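Local coordinates for putative acetamidase/formamidase (PDB 5UBU) that is an acetamidase, a hydrolase of the acetamidase/formamidase family that probably cleaves the carbon-nitrogen bond of small linear amides, at the interface of chains A and B. Sequence-based numbering; all coordinates share one arbitrary frame. Chains: chain A/B, Putative acetamidase/formamidase.

Contact 1: the interface of chains A and B. Residues chain A 122, 142-143, 145; chain B 297, 300-301.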
loop_
_atom_site.group_PDB
_atom_site.type_symbol
_atom_site.label_atom_id
_atom_site.label_comp_id
_atom_site.label_asym_id
_atom_site.label_seq_id
_atom_site.Cartn_x
_atom_site.Cartn_y
_atom_site.Cartn_z
HETATM N N MSE A 122 -12.768 21.097 4.968
HETATM C CA MSE A 122 -11.532 20.425 5.334
HETATM C C MSE A 122 -11.803 19.984 6.738
HETATM O O MSE A 122 -11.711 20.773 7.679
HETATM C CB MSE A 122 -10.335 21.354 5.270
HETATM C CG MSE A 122 -9.747 21.373 3.873
HETATM SE SE MSE A 122 -8.507 22.887 3.758
HETATM C CE MSE A 122 -7.020 22.144 4.853
ATOM N N LEU A 142 -4.841 19.505 9.641
ATOM C CA LEU A 142 -4.840 20.687 8.787
ATOM C C LEU A 142 -5.863 21.690 9.301
ATOM O O LEU A 142 -6.751 21.336 10.083
ATOM C CB LEU A 142 -5.176 20.328 7.340
ATOM C CG LEU A 142 -4.282 19.303 6.653
ATOM C CD1 LEU A 142 -4.774 19.102 5.227
ATOM C CD2 LEU A 142 -2.816 19.727 6.673
ATOM N N PRO A 143 -5.742 22.958 8.867
ATOM C CA PRO A 143 -6.704 23.933 9.330
ATOM C C PRO A 143 -8.105 23.506 8.992
ATOM O O PRO A 143 -8.358 22.847 7.971
ATOM C CB PRO A 143 -6.317 25.200 8.573
ATOM C CG PRO A 143 -4.855 25.053 8.399
ATOM C CD PRO A 143 -4.695 23.594 8.056
ATOM N N LYS A 145 -11.336 24.324 7.649
ATOM C CA LYS A 145 -11.976 25.258 6.711
ATOM C C LYS A 145 -13.321 24.815 6.141
ATOM O O LYS A 145 -13.610 23.633 6.011
ATOM C CB LYS A 145 -11.051 25.622 5.537
ATOM C CG LYS A 145 -10.242 26.905 5.679
ATOM C CD LYS A 145 -9.212 26.880 6.790
ATOM C CE LYS A 145 -8.754 28.297 7.144
ATOM N NZ LYS A 145 -8.229 29.036 5.964
ATOM N N TRP B 297 -4.495 26.573 0.905
ATOM C CA TRP B 297 -5.739 25.849 1.216
ATOM C C TRP B 297 -6.791 25.987 0.133
ATOM O O TRP B 297 -7.554 25.055 -0.089
ATOM C CB TRP B 297 -6.313 26.224 2.590
ATOM C CG TRP B 297 -5.304 26.121 3.686
ATOM C CD1 TRP B 297 -4.921 27.116 4.526
ATOM C CD2 TRP B 297 -4.475 24.991 3.995
ATOM N NE1 TRP B 297 -3.953 26.663 5.388
ATOM C CE2 TRP B 297 -3.646 25.367 5.071
ATOM C CE3 TRP B 297 -4.362 23.693 3.477
ATOM C CZ2 TRP B 297 -2.710 24.497 5.639
ATOM C CZ3 TRP B 297 -3.432 22.826 4.050
ATOM C CH2 TRP B 297 -2.620 23.236 5.121
ATOM N N TYR B 300 -5.796 23.534 -2.614
ATOM C CA TYR B 300 -6.095 22.177 -2.150
ATOM C C TYR B 300 -7.579 21.850 -2.311
ATOM O O TYR B 300 -7.941 20.820 -2.887
ATOM C CB TYR B 300 -5.639 22.058 -0.690
ATOM C CG TYR B 300 -5.873 20.745 0.033
ATOM C CD1 TYR B 300 -5.462 19.537 -0.509
ATOM C CD2 TYR B 300 -6.368 20.737 1.325
ATOM C CE1 TYR B 300 -5.633 18.345 0.183
ATOM C CE2 TYR B 300 -6.532 19.557 2.026
ATOM C CZ TYR B 300 -6.151 18.365 1.456
ATOM O OH TYR B 300 -6.320 17.201 2.168
HETATM N N MSE B 301 -8.435 22.750 -1.840
HETATM C CA MSE B 301 -9.880 22.554 -1.927
HETATM C C MSE B 301 -10.365 22.702 -3.340
HETATM O O MSE B 301 -11.329 22.053 -3.716
HETATM C CB MSE B 301 -10.599 23.519 -1.002
HETATM C CG MSE B 301 -10.281 23.195 0.452
HETATM SE SE MSE B 301 -11.160 24.488 1.654
HETATM C CE MSE B 301 -13.055 23.991 1.523
#
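B:Trp297 on helix 296-306 of one subunit lies against the proline A:Pro143 and the selenomethionine A:Met122 of the other, and this indole is the apolar centre of the patch. A:Pro143 sets its CD over one face of the six-membered ring, 3.7 Å from the centroid and displaced toward the rim, a CH-pi contact in which the two side chains meet at about a right angle. The pyrrolidine CG is shifted toward the pyrrole half, 3.5 Å from B:Trp297 NE1. On the same side of the indole, farther along toward its CE3 edge, comes the terminal methyl of A:Met122, its CE 3.4 Å from B:Trp297 CE3; the bend at chi3 (73°) turns the methyl toward the indole and leaves the selenium to B:Met301, also a selenomethionine, with 3.7 Å between the SE atoms of A:Met122 and B:Met301. A:Leu142 divides its branches: CD2 goes to the indole, while CD1 comes 3.7 Å from B:Tyr300 CE2. At the rim, A:Lys145 leans its CB on B:Met301 SE at 4.0 Å, and its amino NZ ends 4.1 Å from B:Trp297 CD1, too distant to count as more than proximity. The patch hides 257 Å² of protein surface and its twin recurs with the chains exchanged, which suggests that it helps hold the two subunits together by shape and hydrophobic packing.

Contact 2: the interface of chains A and B. Residues chain A 281, 285, 303-304; chain B 129, 226-227, 230-231.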
loop_
_atom_site.group_PDB
_atom_site.type_symbol
_atom_site.label_atom_id
_atom_site.label_comp_id
_atom_site.label_asym_id
_atom_site.label_seq_id
_atom_site.Cartn_x
_atom_site.Cartn_y
_atom_site.Cartn_z
ATOM N N TYR A 281 -9.592 -3.213 -13.259
ATOM C CA TYR A 281 -9.106 -3.764 -14.515
ATOM C C TYR A 281 -9.434 -5.230 -14.697
ATOM O O TYR A 281 -9.841 -5.617 -15.787
ATOM C CB TYR A 281 -7.607 -3.523 -14.749
ATOM C CG TYR A 281 -7.297 -2.277 -15.547
ATOM C CD1 TYR A 281 -7.754 -2.158 -16.860
ATOM C CD2 TYR A 281 -6.480 -1.273 -15.046
ATOM C CE1 TYR A 281 -7.456 -1.047 -17.625
ATOM C CE2 TYR A 281 -6.170 -0.159 -15.817
ATOM C CZ TYR A 281 -6.658 -0.056 -17.105
ATOM O OH TYR A 281 -6.363 1.034 -17.877
ATOM N N ILE A 285 -11.767 -6.903 -17.688
ATOM C CA ILE A 285 -11.298 -8.014 -18.521
ATOM C C ILE A 285 -12.305 -9.161 -18.491
ATOM O O ILE A 285 -12.607 -9.737 -19.537
ATOM C CB ILE A 285 -9.896 -8.505 -18.090
ATOM C CG1 ILE A 285 -8.856 -7.428 -18.392
ATOM C CG2 ILE A 285 -9.508 -9.784 -18.827
ATOM C CD1 ILE A 285 -7.478 -7.707 -17.833
ATOM N N LEU A 303 -5.931 -3.751 -23.250
ATOM C CA LEU A 303 -6.182 -2.710 -22.242
ATOM C C LEU A 303 -4.897 -2.038 -21.805
ATOM O O LEU A 303 -4.928 -0.949 -21.249
ATOM C CB LEU A 303 -6.915 -3.263 -21.024
ATOM C CG LEU A 303 -8.381 -3.590 -21.248
ATOM C CD1 LEU A 303 -8.964 -4.260 -20.016
ATOM C CD2 LEU A 303 -9.160 -2.331 -21.610
ATOM N N SER A 304 -3.772 -2.703 -22.049
ATOM C CA SER A 304 -2.475 -2.142 -21.732
ATOM C C SER A 304 -2.147 -1.053 -22.771
ATOM O O SER A 304 -1.150 -0.342 -22.637
ATOM C CB SER A 304 -1.414 -3.244 -21.737
ATOM O OG SER A 304 -0.191 -2.779 -21.202
ATOM N N LEU B 129 -1.404 -7.318 -13.331
ATOM C CA LEU B 129 -2.327 -8.368 -12.845
ATOM C C LEU B 129 -1.664 -9.732 -12.658
ATOM O O LEU B 129 -2.244 -10.781 -12.983
ATOM C CB LEU B 129 -3.538 -8.481 -13.784
ATOM C CG LEU B 129 -4.376 -7.211 -13.982
ATOM C CD1 LEU B 129 -5.532 -7.493 -14.932
ATOM C CD2 LEU B 129 -4.916 -6.673 -12.669
ATOM N N GLY B 226 -2.078 2.278 -22.512
ATOM C CA GLY B 226 -3.237 2.448 -21.660
ATOM C C GLY B 226 -2.811 2.987 -20.296
ATOM O O GLY B 226 -1.624 2.949 -19.932
ATOM N N ASP B 227 -3.778 3.508 -19.546
ATOM C CA ASP B 227 -3.511 4.037 -18.221
ATOM C C ASP B 227 -3.145 2.856 -17.330
ATOM O O ASP B 227 -3.942 1.934 -17.147
ATOM C CB ASP B 227 -4.735 4.778 -17.667
ATOM C CG ASP B 227 -5.110 6.011 -18.489
ATOM O OD1 ASP B 227 -4.328 6.420 -19.382
ATOM O OD2 ASP B 227 -6.191 6.586 -18.227
ATOM N N ILE B 230 -1.098 -1.893 -17.799
ATOM C CA ILE B 230 -1.366 -3.104 -17.022
ATOM C C ILE B 230 -0.725 -4.445 -17.329
ATOM O O ILE B 230 -0.428 -5.146 -16.361
ATOM C CB ILE B 230 -2.842 -3.400 -16.754
ATOM C CG1 ILE B 230 -3.621 -3.236 -18.032
ATOM C CG2 ILE B 230 -3.320 -2.578 -15.598
ATOM C CD1 ILE B 230 -5.004 -3.818 -17.932
ATOM N N CYS B 231 -0.467 -4.825 -18.588
ATOM C CA CYS B 231 0.160 -6.149 -18.824
ATOM C C CYS B 231 1.676 -6.144 -18.624
ATOM O O CYS B 231 2.305 -7.207 -18.669
ATOM C CB CYS B 231 -0.174 -6.712 -20.200
ATOM S SG CYS B 231 0.770 -6.028 -21.567
HETATM O O HOH W 1 -3.128 -0.001 -19.106
#
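A:Tyr281 of helix 273-291 receives B:Ile230 over its ring in this pairing of two acetamidase/formamidase family subunits, where a helical surface of chain A meets loops of chain B. The packed part is built around that isoleucine, which has 60 Å² of its surface hidden. Its CD1 stands over one face of the phenol, 3.7 Å from the ring centroid and offset toward the rim, a CH-pi contact. CG2 comes over the same face, nearer the other edge, 3.5 Å from A:Tyr281 CD2, so both branches lie along one face of the phenol. Behind CD1 comes A:Leu303 CB, and farther along A:Ile285 and B:Leu129 point at each other tip to tip, their CD1 atoms 3.5 Å apart. The phenol is also fixed at its far end: A:Tyr281 OH donates to the backbone carbonyl B:Asp227 O at 2.7 Å, in the carbonyl plane and on a lone pair, with a C=O...donor angle of 143°. A second backbone link runs from B:Gly226 N to A:Ser304 O at 2.8 Å, the donor lying 56° out of the carbonyl plane and thus away from a lone pair. By contrast, the polar side is looser. Water 1 joins A:Leu303 O to B:Ile230 N, with B:Asp227 O a weak further partner. The hydroxyl A:Ser304 OG, anti to its own backbone nitrogen (chi1 -170°), is turned toward B:Cys231 N for a weak hydrogen bond of 3.3 Å.

Contact 3: the interface of chains A and B. Residues chain A 147, 158, 162, 164; chain B 298, 301-302, 305.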
loop_
_atom_site.group_PDB
_atom_site.type_symbol
_atom_site.label_atom_id
_atom_site.label_comp_id
_atom_site.label_asym_id
_atom_site.label_seq_id
_atom_site.Cartn_x
_atom_site.Cartn_y
_atom_site.Cartn_z
ATOM N N ARG A 147 -16.234 26.289 3.034
ATOM C CA ARG A 147 -16.567 27.187 1.949
ATOM C C ARG A 147 -18.037 27.023 1.602
ATOM O O ARG A 147 -18.492 25.904 1.373
ATOM C CB ARG A 147 -15.726 26.856 0.730
ATOM C CG ARG A 147 -14.242 27.212 0.831
ATOM C CD ARG A 147 -13.981 28.725 0.994
ATOM N NE ARG A 147 -14.986 29.536 0.312
ATOM C CZ ARG A 147 -15.057 29.779 -0.994
ATOM N NH1 ARG A 147 -16.068 30.510 -1.448
ATOM N NH2 ARG A 147 -14.165 29.278 -1.848
ATOM N N TRP A 158 -17.335 29.240 -7.135
ATOM C CA TRP A 158 -16.242 28.984 -6.194
ATOM C C TRP A 158 -15.616 30.249 -5.630
ATOM O O TRP A 158 -15.394 30.339 -4.428
ATOM C CB TRP A 158 -15.149 28.113 -6.851
ATOM C CG TRP A 158 -14.071 27.732 -5.902
ATOM C CD1 TRP A 158 -12.878 28.367 -5.713
ATOM C CD2 TRP A 158 -14.111 26.656 -4.963
ATOM N NE1 TRP A 158 -12.164 27.737 -4.719
ATOM C CE2 TRP A 158 -12.907 26.688 -4.238
ATOM C CE3 TRP A 158 -15.057 25.677 -4.657
ATOM C CZ2 TRP A 158 -12.615 25.766 -3.234
ATOM C CZ3 TRP A 158 -14.777 24.766 -3.651
ATOM C CH2 TRP A 158 -13.568 24.817 -2.950
ATOM N N HIS A 162 -12.438 31.899 -9.819
ATOM C CA HIS A 162 -12.898 30.649 -10.452
ATOM C C HIS A 162 -14.394 30.382 -10.381
ATOM O O HIS A 162 -14.984 30.360 -9.298
ATOM C CB HIS A 162 -12.176 29.443 -9.843
ATOM C CG HIS A 162 -10.692 29.508 -9.966
ATOM N ND1 HIS A 162 -9.875 29.864 -8.915
ATOM C CD2 HIS A 162 -9.877 29.307 -11.027
ATOM C CE1 HIS A 162 -8.618 29.849 -9.314
ATOM N NE2 HIS A 162 -8.591 29.524 -10.596
ATOM N N LEU A 164 -16.752 27.451 -11.708
ATOM C CA LEU A 164 -16.687 26.102 -12.257
ATOM C C LEU A 164 -18.002 25.667 -12.898
ATOM O O LEU A 164 -19.076 26.104 -12.462
ATOM C CB LEU A 164 -16.339 25.121 -11.143
ATOM C CG LEU A 164 -15.103 25.464 -10.317
ATOM C CD1 LEU A 164 -14.869 24.364 -9.290
ATOM C CD2 LEU A 164 -13.875 25.636 -11.197
ATOM N N ASP B 298 -6.824 27.129 -0.546
ATOM C CA ASP B 298 -7.780 27.327 -1.628
ATOM C C ASP B 298 -7.417 26.379 -2.771
ATOM O O ASP B 298 -8.296 25.755 -3.356
ATOM C CB ASP B 298 -7.765 28.769 -2.139
ATOM C CG ASP B 298 -8.795 29.006 -3.234
ATOM O OD1 ASP B 298 -9.977 28.640 -3.053
ATOM O OD2 ASP B 298 -8.422 29.588 -4.265
HETATM N N MSE B 301 -8.435 22.750 -1.840
HETATM C CA MSE B 301 -9.880 22.554 -1.927
HETATM C C MSE B 301 -10.365 22.702 -3.340
HETATM O O MSE B 301 -11.329 22.053 -3.716
HETATM C CB MSE B 301 -10.599 23.519 -1.002
HETATM C CG MSE B 301 -10.281 23.195 0.452
HETATM SE SE MSE B 301 -11.160 24.488 1.654
HETATM C CE MSE B 301 -13.055 23.991 1.523
ATOM N N LEU B 302 -9.710 23.547 -4.136
ATOM C CA LEU B 302 -10.118 23.734 -5.535
ATOM C C LEU B 302 -9.807 22.478 -6.352
ATOM O O LEU B 302 -10.616 22.072 -7.190
ATOM C CB LEU B 302 -9.435 24.956 -6.178
ATOM C CG LEU B 302 -9.836 25.244 -7.629
ATOM C CD1 LEU B 302 -11.304 25.615 -7.720
ATOM C CD2 LEU B 302 -8.989 26.348 -8.227
ATOM N N GLN B 305 -12.065 19.700 -6.629
ATOM C CA GLN B 305 -13.199 19.927 -7.533
ATOM C C GLN B 305 -12.792 19.871 -9.023
ATOM O O GLN B 305 -13.617 19.517 -9.869
ATOM C CB GLN B 305 -13.820 21.318 -7.284
ATOM C CG GLN B 305 -13.957 21.746 -5.826
ATOM C CD GLN B 305 -14.689 20.749 -4.961
ATOM O OE1 GLN B 305 -15.571 20.022 -5.431
ATOM N NE2 GLN B 305 -14.345 20.724 -3.675
HETATM O O HOH W 2 -9.755 30.701 -6.379
HETATM O O HOH W 3 -11.190 28.648 -0.827
#
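This is a mixed apolar and hydrogen-bonded subunit interface, part of a two-fold symmetric pairing, in which A:Trp158 lies against helix 296-306 of chain B and probably helps fix that helix on its neighbour. The indole donates from NE1 to the carboxylate B:Asp298 OD1 at 2.9 Å, on the syn side and 21° out of the carboxylate plane. B:Leu302, with CG anti to the backbone nitrogen (chi1 -178°), forks between two rings: CD1 sits over the five-membered ring of A:Trp158, and CD2 lies over the centre of the A:His162 imidazole, 3.7 Å from the centroid. The opposite indole face is met near its rim by A:Arg147 NH2. Farther round, the benzo edge atom A:Trp158 CZ3 touches B:Gln305 CG, and A:Arg147 CG packs on the methyl B:Met301 CE at 3.5 Å. Two waters also reach the carboxylate: water 2 links B:Asp298 OD2 to A:His162 ND1, and water 3 links OD1 to A:Arg147 NH2. The guanidinium and carboxylate are not in direct contact, but their opposite charges may still attract. A:Arg147 NH1 and NH2, 3.1 and 3.0 Å away, both grip the carbonyl A:Trp158 O end-on, from opposite faces of its plane.

Contacts 1 and 3 are neighbours, with the centres of their C-alpha atoms about 11 Å apart, and they share B:Met301. Both draw their chain B residues from helix 296-306, and strand 145-151 supplies chain A residues to each: one continuous footprint of that helix. The C-alpha centre of contact 2 is about 35 Å from that of contact 1 and about 33 Å from that of contact 3. There the same helix of chain A contributes A:Leu303 and A:Ser304; by symmetry, each subunit's helix takes part in both kinds of contact. Such widely spaced anchor points would plausibly restrain rocking between chains A and B within the deposited four-chain assembly.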